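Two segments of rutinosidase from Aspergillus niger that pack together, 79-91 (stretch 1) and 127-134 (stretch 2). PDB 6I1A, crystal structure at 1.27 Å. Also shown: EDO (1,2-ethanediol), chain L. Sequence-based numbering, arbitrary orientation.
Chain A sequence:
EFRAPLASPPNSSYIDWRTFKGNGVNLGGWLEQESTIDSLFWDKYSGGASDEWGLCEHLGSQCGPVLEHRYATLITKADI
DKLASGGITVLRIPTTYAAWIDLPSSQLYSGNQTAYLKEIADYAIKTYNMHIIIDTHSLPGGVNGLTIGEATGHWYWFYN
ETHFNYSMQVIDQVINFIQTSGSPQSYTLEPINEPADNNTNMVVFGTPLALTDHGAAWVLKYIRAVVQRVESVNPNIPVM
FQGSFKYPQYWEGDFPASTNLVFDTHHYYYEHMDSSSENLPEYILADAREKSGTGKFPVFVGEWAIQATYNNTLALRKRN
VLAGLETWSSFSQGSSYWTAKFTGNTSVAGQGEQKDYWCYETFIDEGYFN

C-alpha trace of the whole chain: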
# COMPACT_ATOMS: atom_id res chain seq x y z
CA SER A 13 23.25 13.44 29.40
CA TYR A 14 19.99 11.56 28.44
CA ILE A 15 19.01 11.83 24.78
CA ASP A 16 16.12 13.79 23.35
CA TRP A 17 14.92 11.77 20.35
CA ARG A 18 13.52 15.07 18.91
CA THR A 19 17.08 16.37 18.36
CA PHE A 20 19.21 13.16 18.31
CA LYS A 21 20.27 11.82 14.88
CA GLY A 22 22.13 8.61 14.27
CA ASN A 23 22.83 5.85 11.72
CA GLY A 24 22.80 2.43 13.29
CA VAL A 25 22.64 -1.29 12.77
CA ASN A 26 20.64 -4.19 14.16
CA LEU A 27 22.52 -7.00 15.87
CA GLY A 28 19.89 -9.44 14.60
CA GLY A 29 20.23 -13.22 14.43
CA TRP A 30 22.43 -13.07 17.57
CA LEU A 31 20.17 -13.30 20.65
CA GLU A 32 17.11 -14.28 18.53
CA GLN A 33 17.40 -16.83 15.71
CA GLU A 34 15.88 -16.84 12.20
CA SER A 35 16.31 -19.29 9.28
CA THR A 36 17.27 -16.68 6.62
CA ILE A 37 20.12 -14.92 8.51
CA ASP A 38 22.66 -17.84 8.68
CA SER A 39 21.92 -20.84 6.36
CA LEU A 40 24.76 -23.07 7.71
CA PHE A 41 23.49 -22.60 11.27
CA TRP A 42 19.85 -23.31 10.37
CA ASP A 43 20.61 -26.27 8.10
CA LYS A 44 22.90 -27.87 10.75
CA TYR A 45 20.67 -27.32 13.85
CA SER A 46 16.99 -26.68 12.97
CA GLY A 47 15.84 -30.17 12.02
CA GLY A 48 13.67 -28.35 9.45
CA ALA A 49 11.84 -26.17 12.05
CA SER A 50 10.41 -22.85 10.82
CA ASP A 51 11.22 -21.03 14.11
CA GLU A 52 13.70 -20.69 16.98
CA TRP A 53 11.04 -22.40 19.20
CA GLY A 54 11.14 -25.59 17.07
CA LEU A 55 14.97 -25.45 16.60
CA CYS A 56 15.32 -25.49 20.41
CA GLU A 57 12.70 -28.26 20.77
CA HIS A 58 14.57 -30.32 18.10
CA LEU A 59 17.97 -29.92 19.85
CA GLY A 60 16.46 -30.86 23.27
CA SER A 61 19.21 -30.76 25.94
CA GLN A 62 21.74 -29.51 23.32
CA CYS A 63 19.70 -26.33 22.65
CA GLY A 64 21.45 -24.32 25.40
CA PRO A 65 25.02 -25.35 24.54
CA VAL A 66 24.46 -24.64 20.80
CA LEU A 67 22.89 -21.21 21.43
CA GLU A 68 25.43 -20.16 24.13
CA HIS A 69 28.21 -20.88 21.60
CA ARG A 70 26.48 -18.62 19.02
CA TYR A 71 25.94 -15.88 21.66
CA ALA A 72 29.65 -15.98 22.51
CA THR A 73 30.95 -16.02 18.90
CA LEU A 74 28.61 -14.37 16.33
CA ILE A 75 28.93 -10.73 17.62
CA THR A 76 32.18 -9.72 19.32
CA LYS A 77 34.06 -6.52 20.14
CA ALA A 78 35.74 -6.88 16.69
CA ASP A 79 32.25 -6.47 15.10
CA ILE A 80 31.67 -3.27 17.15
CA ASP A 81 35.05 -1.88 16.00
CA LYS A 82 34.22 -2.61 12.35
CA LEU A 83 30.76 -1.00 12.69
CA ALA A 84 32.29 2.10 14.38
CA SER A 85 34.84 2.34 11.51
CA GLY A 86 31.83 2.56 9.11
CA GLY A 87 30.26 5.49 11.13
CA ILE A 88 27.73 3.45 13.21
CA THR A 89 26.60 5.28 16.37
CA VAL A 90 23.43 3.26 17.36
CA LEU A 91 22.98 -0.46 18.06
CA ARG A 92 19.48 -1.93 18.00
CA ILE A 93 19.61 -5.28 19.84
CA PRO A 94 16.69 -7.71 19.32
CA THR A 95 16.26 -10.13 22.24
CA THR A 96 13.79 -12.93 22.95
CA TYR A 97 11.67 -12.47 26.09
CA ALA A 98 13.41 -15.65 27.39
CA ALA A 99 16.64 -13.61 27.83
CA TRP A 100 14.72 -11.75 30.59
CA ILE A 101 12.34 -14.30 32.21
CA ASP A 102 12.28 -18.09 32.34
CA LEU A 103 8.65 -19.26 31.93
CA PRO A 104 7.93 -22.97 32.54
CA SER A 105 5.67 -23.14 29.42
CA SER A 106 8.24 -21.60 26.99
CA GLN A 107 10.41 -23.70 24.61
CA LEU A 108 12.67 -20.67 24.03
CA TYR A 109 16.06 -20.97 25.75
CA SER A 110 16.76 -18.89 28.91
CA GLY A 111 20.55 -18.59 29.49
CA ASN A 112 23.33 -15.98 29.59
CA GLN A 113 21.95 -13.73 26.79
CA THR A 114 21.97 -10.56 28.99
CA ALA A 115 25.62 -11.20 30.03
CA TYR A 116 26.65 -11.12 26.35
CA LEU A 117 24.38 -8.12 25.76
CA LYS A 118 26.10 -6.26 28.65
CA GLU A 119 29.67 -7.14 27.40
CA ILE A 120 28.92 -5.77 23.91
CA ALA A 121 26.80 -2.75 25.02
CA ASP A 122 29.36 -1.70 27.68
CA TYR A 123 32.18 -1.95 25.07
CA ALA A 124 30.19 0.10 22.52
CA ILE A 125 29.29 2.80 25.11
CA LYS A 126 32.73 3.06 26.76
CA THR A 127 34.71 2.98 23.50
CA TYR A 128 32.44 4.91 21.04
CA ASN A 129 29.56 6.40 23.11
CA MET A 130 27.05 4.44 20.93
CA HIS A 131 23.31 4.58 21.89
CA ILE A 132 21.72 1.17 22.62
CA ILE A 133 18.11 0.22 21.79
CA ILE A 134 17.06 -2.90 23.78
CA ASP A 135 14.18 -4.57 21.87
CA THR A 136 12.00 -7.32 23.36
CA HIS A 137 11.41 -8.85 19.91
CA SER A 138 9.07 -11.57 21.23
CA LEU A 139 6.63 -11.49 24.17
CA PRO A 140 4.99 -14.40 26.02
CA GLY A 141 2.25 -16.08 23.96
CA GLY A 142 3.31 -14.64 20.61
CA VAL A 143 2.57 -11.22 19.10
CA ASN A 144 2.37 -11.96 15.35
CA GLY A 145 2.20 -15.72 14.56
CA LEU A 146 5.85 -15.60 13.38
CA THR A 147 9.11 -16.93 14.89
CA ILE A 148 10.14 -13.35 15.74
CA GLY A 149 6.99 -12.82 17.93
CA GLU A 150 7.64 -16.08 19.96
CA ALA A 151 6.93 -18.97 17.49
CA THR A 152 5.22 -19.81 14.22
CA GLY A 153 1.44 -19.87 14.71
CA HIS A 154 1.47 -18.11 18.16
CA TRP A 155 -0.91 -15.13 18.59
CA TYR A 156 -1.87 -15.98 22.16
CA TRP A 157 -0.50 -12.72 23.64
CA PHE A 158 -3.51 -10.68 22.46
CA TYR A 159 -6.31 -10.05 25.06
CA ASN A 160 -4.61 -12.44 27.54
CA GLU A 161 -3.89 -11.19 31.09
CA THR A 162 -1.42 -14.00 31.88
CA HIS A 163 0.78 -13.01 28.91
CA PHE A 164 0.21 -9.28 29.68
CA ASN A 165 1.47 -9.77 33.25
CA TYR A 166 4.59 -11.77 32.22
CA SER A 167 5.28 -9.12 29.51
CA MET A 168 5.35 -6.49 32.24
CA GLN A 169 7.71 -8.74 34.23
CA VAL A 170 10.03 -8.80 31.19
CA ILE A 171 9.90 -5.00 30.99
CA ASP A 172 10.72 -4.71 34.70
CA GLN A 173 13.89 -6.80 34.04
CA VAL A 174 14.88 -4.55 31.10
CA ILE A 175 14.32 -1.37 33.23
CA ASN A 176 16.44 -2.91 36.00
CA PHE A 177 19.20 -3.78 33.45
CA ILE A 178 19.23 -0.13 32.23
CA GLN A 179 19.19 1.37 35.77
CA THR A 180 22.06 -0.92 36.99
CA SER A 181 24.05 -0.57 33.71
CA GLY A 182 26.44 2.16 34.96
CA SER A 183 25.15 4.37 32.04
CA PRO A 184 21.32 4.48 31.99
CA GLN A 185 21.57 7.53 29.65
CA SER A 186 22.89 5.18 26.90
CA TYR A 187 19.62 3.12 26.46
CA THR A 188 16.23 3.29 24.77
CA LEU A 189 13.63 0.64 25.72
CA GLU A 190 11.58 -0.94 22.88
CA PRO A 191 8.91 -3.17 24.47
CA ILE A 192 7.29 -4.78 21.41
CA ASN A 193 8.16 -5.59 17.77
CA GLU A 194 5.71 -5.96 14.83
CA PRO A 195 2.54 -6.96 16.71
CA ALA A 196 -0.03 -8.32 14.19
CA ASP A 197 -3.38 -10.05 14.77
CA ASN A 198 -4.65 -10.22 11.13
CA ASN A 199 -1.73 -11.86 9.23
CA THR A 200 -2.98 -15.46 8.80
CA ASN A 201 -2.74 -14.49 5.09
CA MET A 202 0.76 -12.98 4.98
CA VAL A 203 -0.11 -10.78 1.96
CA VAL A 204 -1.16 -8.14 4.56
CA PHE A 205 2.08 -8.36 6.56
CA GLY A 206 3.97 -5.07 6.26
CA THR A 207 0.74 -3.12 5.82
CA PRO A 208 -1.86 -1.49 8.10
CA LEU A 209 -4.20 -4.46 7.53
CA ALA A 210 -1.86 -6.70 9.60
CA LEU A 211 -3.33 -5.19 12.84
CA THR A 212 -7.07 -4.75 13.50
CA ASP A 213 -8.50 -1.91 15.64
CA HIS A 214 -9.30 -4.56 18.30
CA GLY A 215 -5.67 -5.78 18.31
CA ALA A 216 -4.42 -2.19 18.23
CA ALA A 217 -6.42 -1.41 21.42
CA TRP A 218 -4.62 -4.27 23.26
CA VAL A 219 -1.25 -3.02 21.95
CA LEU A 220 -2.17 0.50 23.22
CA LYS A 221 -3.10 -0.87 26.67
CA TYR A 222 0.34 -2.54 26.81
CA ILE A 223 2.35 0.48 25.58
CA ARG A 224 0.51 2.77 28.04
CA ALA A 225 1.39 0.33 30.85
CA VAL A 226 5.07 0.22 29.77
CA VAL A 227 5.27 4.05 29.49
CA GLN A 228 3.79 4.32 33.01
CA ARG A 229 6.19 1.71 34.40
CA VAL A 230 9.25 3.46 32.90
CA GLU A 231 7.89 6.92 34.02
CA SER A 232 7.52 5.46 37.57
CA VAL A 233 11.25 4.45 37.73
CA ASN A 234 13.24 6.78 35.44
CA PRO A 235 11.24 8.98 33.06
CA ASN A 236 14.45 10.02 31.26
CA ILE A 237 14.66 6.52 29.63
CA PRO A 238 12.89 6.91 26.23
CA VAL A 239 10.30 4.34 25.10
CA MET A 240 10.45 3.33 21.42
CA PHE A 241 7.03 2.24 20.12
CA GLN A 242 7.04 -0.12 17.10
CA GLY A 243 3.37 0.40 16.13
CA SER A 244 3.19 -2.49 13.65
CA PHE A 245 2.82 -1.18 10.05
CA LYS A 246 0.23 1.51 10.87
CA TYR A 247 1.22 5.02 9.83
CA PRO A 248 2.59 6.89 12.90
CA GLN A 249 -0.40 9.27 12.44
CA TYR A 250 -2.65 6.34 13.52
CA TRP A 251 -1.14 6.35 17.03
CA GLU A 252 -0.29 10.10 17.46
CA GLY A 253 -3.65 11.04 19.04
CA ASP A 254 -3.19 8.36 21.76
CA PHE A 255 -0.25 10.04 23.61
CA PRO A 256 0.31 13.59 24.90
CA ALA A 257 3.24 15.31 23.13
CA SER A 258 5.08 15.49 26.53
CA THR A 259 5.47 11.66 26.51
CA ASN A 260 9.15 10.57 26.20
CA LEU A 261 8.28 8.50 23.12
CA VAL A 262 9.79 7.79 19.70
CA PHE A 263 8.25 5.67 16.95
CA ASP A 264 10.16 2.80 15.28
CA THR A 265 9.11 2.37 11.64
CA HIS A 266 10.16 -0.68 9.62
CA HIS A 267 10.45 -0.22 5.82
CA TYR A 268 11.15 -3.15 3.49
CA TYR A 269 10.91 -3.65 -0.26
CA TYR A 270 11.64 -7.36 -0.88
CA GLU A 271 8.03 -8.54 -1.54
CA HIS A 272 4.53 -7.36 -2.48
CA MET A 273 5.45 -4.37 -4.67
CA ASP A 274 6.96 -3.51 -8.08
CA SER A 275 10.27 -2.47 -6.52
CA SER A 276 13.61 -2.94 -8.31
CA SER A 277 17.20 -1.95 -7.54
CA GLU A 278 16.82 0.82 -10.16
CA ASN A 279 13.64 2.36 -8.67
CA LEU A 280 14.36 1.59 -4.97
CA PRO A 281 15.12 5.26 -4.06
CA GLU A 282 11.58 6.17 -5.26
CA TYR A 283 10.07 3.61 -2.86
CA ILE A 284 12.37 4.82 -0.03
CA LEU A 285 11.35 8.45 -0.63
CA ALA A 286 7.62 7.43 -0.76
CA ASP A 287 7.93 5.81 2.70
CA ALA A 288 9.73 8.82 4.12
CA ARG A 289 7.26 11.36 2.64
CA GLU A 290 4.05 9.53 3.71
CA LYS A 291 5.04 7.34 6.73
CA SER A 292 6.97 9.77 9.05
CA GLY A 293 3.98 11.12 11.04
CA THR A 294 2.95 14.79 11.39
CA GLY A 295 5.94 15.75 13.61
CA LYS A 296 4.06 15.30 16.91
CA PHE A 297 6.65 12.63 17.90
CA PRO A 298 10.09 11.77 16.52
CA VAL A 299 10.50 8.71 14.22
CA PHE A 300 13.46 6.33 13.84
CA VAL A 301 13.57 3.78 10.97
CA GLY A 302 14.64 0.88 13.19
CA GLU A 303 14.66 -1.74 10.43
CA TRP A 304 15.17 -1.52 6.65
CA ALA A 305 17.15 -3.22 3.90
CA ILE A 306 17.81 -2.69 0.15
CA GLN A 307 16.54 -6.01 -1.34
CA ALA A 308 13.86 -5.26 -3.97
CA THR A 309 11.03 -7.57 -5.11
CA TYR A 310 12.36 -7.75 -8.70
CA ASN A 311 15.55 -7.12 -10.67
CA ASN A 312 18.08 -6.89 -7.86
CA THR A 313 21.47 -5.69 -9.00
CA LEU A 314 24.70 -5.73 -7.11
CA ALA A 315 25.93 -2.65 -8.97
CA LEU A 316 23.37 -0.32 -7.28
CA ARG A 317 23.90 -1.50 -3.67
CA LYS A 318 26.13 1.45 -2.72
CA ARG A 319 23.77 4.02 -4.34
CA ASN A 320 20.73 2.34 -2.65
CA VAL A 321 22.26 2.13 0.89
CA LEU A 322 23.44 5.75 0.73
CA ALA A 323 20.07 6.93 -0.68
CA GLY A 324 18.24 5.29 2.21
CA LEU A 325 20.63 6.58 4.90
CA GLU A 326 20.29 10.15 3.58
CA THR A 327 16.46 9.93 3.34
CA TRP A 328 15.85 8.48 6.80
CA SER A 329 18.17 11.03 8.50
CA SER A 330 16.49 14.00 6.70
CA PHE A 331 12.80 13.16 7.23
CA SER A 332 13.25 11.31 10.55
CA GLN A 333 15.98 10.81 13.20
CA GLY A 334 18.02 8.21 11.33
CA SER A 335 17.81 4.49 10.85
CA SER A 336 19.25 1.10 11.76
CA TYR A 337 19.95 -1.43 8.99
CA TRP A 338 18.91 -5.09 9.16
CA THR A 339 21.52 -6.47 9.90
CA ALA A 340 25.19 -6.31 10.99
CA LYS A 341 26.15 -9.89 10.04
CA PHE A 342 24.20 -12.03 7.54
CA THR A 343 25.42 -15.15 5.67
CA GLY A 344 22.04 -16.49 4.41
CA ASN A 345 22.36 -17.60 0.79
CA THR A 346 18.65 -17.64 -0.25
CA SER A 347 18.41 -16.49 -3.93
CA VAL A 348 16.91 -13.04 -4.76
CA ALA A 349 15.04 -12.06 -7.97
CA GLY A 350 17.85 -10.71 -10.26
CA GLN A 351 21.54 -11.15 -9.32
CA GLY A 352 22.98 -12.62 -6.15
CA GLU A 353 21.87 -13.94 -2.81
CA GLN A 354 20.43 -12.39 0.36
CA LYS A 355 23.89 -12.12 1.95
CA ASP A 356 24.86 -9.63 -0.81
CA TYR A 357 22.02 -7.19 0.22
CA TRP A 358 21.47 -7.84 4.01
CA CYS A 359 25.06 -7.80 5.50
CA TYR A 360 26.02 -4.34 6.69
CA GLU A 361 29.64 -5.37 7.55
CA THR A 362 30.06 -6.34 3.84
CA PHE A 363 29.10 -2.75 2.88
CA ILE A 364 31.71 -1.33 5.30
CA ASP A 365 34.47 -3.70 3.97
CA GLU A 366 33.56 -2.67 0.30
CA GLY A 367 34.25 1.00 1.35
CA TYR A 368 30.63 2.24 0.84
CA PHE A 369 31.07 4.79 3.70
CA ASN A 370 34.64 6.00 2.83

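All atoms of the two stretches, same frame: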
# COMPACT_ATOMS: atom_id res chain seq x y z
N ASP A 79 33.40 -6.95 15.89
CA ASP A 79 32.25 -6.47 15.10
C ASP A 79 31.94 -5.02 15.46
O ASP A 79 31.70 -4.15 14.56
CB ASP A 79 31.03 -7.37 15.27
CG ASP A 79 31.30 -8.74 14.73
OD1 ASP A 79 31.43 -8.88 13.48
OD2 ASP A 79 31.45 -9.67 15.54
N ILE A 80 31.94 -4.67 16.74
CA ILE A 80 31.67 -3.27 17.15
C ILE A 80 32.71 -2.33 16.58
O ILE A 80 32.39 -1.25 16.11
CB ILE A 80 31.56 -3.15 18.68
CG1 ILE A 80 30.57 -4.19 19.23
CG2 ILE A 80 31.23 -1.73 19.11
CD1 ILE A 80 29.23 -4.27 18.51
N ASP A 81 34.01 -2.72 16.62
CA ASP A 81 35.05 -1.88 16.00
C ASP A 81 34.84 -1.69 14.51
O ASP A 81 34.97 -0.54 14.02
CB ASP A 81 36.43 -2.49 16.26
CG ASP A 81 36.84 -2.50 17.72
OD1 ASP A 81 36.41 -1.62 18.49
OD2 ASP A 81 37.66 -3.38 18.07
N LYS A 82 34.46 -2.74 13.82
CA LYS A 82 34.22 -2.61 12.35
C LYS A 82 33.03 -1.69 12.08
O LYS A 82 33.07 -0.77 11.23
CB LYS A 82 33.95 -3.97 11.76
CG LYS A 82 33.78 -3.88 10.24
CD LYS A 82 33.50 -5.14 9.61
CE LYS A 82 34.44 -6.28 9.94
NZ LYS A 82 33.94 -7.57 9.38
N LEU A 83 31.95 -1.88 12.85
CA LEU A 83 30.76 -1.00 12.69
C LEU A 83 31.12 0.45 12.98
O LEU A 83 30.70 1.36 12.24
CB LEU A 83 29.68 -1.53 13.64
CG LEU A 83 29.10 -2.88 13.26
CD1 LEU A 83 28.28 -3.47 14.39
CD2 LEU A 83 28.29 -2.82 11.99
N ALA A 84 31.86 0.74 14.04
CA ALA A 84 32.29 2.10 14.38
C ALA A 84 33.12 2.70 13.23
O ALA A 84 32.94 3.87 12.89
CB ALA A 84 33.11 2.09 15.65
N SER A 85 33.95 1.88 12.62
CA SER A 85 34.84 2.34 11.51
C SER A 85 33.97 2.76 10.33
O SER A 85 34.44 3.59 9.51
CB SER A 85 35.89 1.29 11.14
OG SER A 85 35.39 0.29 10.25
N GLY A 86 32.79 2.16 10.17
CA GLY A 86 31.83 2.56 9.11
C GLY A 86 30.92 3.70 9.51
O GLY A 86 30.01 4.02 8.70
N GLY A 87 31.05 4.33 10.68
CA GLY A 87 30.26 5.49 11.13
C GLY A 87 29.00 5.10 11.97
O GLY A 87 28.16 6.00 12.16
N ILE A 88 28.90 3.86 12.38
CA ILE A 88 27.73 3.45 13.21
C ILE A 88 27.82 4.12 14.58
O ILE A 88 28.89 4.04 15.25
CB ILE A 88 27.65 1.93 13.31
CG1 ILE A 88 27.37 1.31 11.94
CG2 ILE A 88 26.67 1.41 14.35
CD1 ILE A 88 26.06 1.78 11.31
N THR A 89 26.69 4.67 15.03
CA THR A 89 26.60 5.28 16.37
C THR A 89 25.39 4.78 17.17
O THR A 89 25.23 5.21 18.33
CB THR A 89 26.47 6.79 16.29
OG1 THR A 89 25.31 7.16 15.58
CG2 THR A 89 27.68 7.43 15.64
N VAL A 90 24.60 3.84 16.65
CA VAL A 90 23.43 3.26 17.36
C VAL A 90 23.42 1.77 17.13
O VAL A 90 23.65 1.33 15.97
CB VAL A 90 22.13 3.86 16.82
CG1 VAL A 90 20.92 3.22 17.47
CG2 VAL A 90 22.13 5.36 17.01
N LEU A 91 23.17 0.99 18.17
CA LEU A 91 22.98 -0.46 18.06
C LEU A 91 21.57 -0.79 18.49
O LEU A 91 21.21 -0.47 19.63
CB LEU A 91 23.98 -1.25 18.91
CG LEU A 91 25.47 -0.99 18.63
CD1 LEU A 91 26.36 -1.67 19.65
CD2 LEU A 91 25.84 -1.40 17.23
N THR A 127 33.67 2.77 24.51
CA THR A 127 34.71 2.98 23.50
C THR A 127 34.24 4.05 22.51
O THR A 127 35.07 4.85 22.05
CB THR A 127 35.08 1.69 22.79
OG1 THR A 127 35.34 0.67 23.76
CG2 THR A 127 36.25 1.86 21.83
N TYR A 128 32.96 4.07 22.13
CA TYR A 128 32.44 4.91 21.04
C TYR A 128 31.22 5.77 21.41
O TYR A 128 30.74 6.51 20.55
CB TYR A 128 32.07 4.00 19.87
CG TYR A 128 33.20 3.18 19.34
CD1 TYR A 128 34.28 3.78 18.71
CD2 TYR A 128 33.27 1.82 19.54
CE1 TYR A 128 35.35 3.02 18.26
CE2 TYR A 128 34.33 1.05 19.07
CZ TYR A 128 35.39 1.66 18.45
OH TYR A 128 36.45 0.92 17.93
N ASN A 129 30.74 5.66 22.64
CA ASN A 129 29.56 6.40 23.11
C ASN A 129 28.33 6.08 22.22
O ASN A 129 27.52 6.99 21.94
CB ASN A 129 29.78 7.90 23.19
CG ASN A 129 28.70 8.58 24.01
OD1 ASN A 129 28.13 7.95 24.91
ND2 ASN A 129 28.41 9.83 23.70
N MET A 130 28.24 4.85 21.72
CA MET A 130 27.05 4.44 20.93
C MET A 130 25.79 4.48 21.83
O MET A 130 25.92 4.24 23.07
CB MET A 130 27.19 3.05 20.35
CG MET A 130 28.34 2.97 19.31
SD MET A 130 28.17 1.51 18.33
CE MET A 130 29.73 1.57 17.41
N HIS A 131 24.64 4.71 21.21
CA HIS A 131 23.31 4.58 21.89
C HIS A 131 22.79 3.17 21.66
O HIS A 131 23.01 2.66 20.54
CB HIS A 131 22.33 5.65 21.42
CG HIS A 131 21.10 5.79 22.28
ND1 HIS A 131 21.13 6.36 23.52
CD2 HIS A 131 19.83 5.28 22.11
CE1 HIS A 131 19.91 6.30 24.05
NE2 HIS A 131 19.13 5.64 23.24
N ILE A 132 22.17 2.56 22.65
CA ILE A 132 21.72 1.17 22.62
C ILE A 132 20.20 1.16 22.67
O ILE A 132 19.64 1.64 23.67
CB ILE A 132 22.32 0.34 23.75
CG1 ILE A 132 23.84 0.51 23.89
CG2 ILE A 132 21.93 -1.09 23.61
CD1 ILE A 132 24.65 -0.05 22.70
N ILE A 133 19.56 0.52 21.71
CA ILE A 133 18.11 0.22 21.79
C ILE A 133 17.93 -1.24 22.19
O ILE A 133 18.39 -2.12 21.45
CB ILE A 133 17.38 0.47 20.48
CG1 ILE A 133 17.52 1.92 20.04
CG2 ILE A 133 15.91 0.02 20.52
CD1 ILE A 133 17.26 2.13 18.56
N ILE A 134 17.34 -1.53 23.36
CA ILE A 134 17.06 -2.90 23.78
C ILE A 134 15.62 -3.24 23.35
O ILE A 134 14.67 -2.56 23.80
CB ILE A 134 17.26 -3.14 25.29
CG1 ILE A 134 18.70 -2.82 25.72
CG2 ILE A 134 16.85 -4.56 25.63
CD1 ILE A 134 18.88 -2.86 27.23
C1 EDO L . 26.99 4.68 8.79
O1 EDO L . 27.41 3.44 8.42
C2 EDO L . 27.14 5.72 7.77
O2 EDO L . 26.49 6.93 8.23
O HOH W 1 36.99 1.46 14.99

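A recurring principle of alpha/beta architecture is that two helix-to-strand units can lie side by side, their strands joined by backbone hydrogen bonds and their helix ends by side chains. The segments 79-91 and 127-134 of this rutinosidase illustrate it well. Each begins with the end of a helix, turns through a short loop and enters a strand, and together they bury 574 Å² between them.

Backbone bonding governs the strand half. Val 90 pairs with His 131 and Leu 91 with Ile 132 in parallel register, with CA atoms 4.7 and 5.0 Å apart. In a parallel ladder one strand's residue bonds to two positions on its neighbor, and Leu 91 does exactly this: its N donates to His 131 O at 2.9 Å, while its O accepts from Ile 133 N at 2.8 Å. One step earlier, His 131 N donates to Thr 89 O at 3.0 Å. All three bonds are nearly straight, with angles at hydrogen of 163° to 169°. CA-H...O contacts supplement them: Met 130 CA lies 3.3 Å from Thr 89 O, Val 90 CA 3.3 Å from His 131 O, and Ile 132 CA 3.4 Å from Leu 91 O.

Both chains leave their helices at a residue of positive phi: Gly 87, in a Schellman motif, and Asn 129. In the motif, Gly 87 N bonds to Ala 84 O (2.9 Å) and Ile 88 N to Leu 83 O (3.1 Å). The positive phi of Gly 87 suits glycine, since a CB there would jam against the preceding carbonyl oxygen. Beside the first turn, a 1,2-ethanediol, probably from the crystallization liquor, donates from O1 to Gly 86 O at 2.7 Å.

Apolar packing fills the space between helix ends and strands, and Met 130 is its hub, with 111 Å² covered by the other stretch. Its extended side chain, t at chi2 and chi3, brings CE to 4.0 Å from Ile 80 CG2 and 3.8 Å from Ala 84 CB, while its SD lies 3.7 Å from Leu 91 CG. On the sheet face carrying Leu 91 and Ile 132, the CD1 atoms of these two residues meet at 3.9 Å. Val 90 instead shares a face with His 131, and its CG1 reaches Ile 133 CD1 at 4.0 Å.

Aromatic and polar contacts converge on Tyr 128. Ala 84 CB sits over one face of its ring, 3.5 Å from the centroid and only 8° off the normal, a CH-pi contact that sets the methyl group almost directly over the ring. At the ring edge, Tyr 128 OH donates a short 2.6 Å hydrogen bond to Asp 81 OD1, as expected when a phenol meets a carboxylate. A water adds a second, indirect link, its oxygen 3.0 Å from both the backbone Asp 81 O and Tyr 128 OH and donating to each. Tyr 128 thus combines apolar contact through its ring with polar anchoring through its hydroxyl.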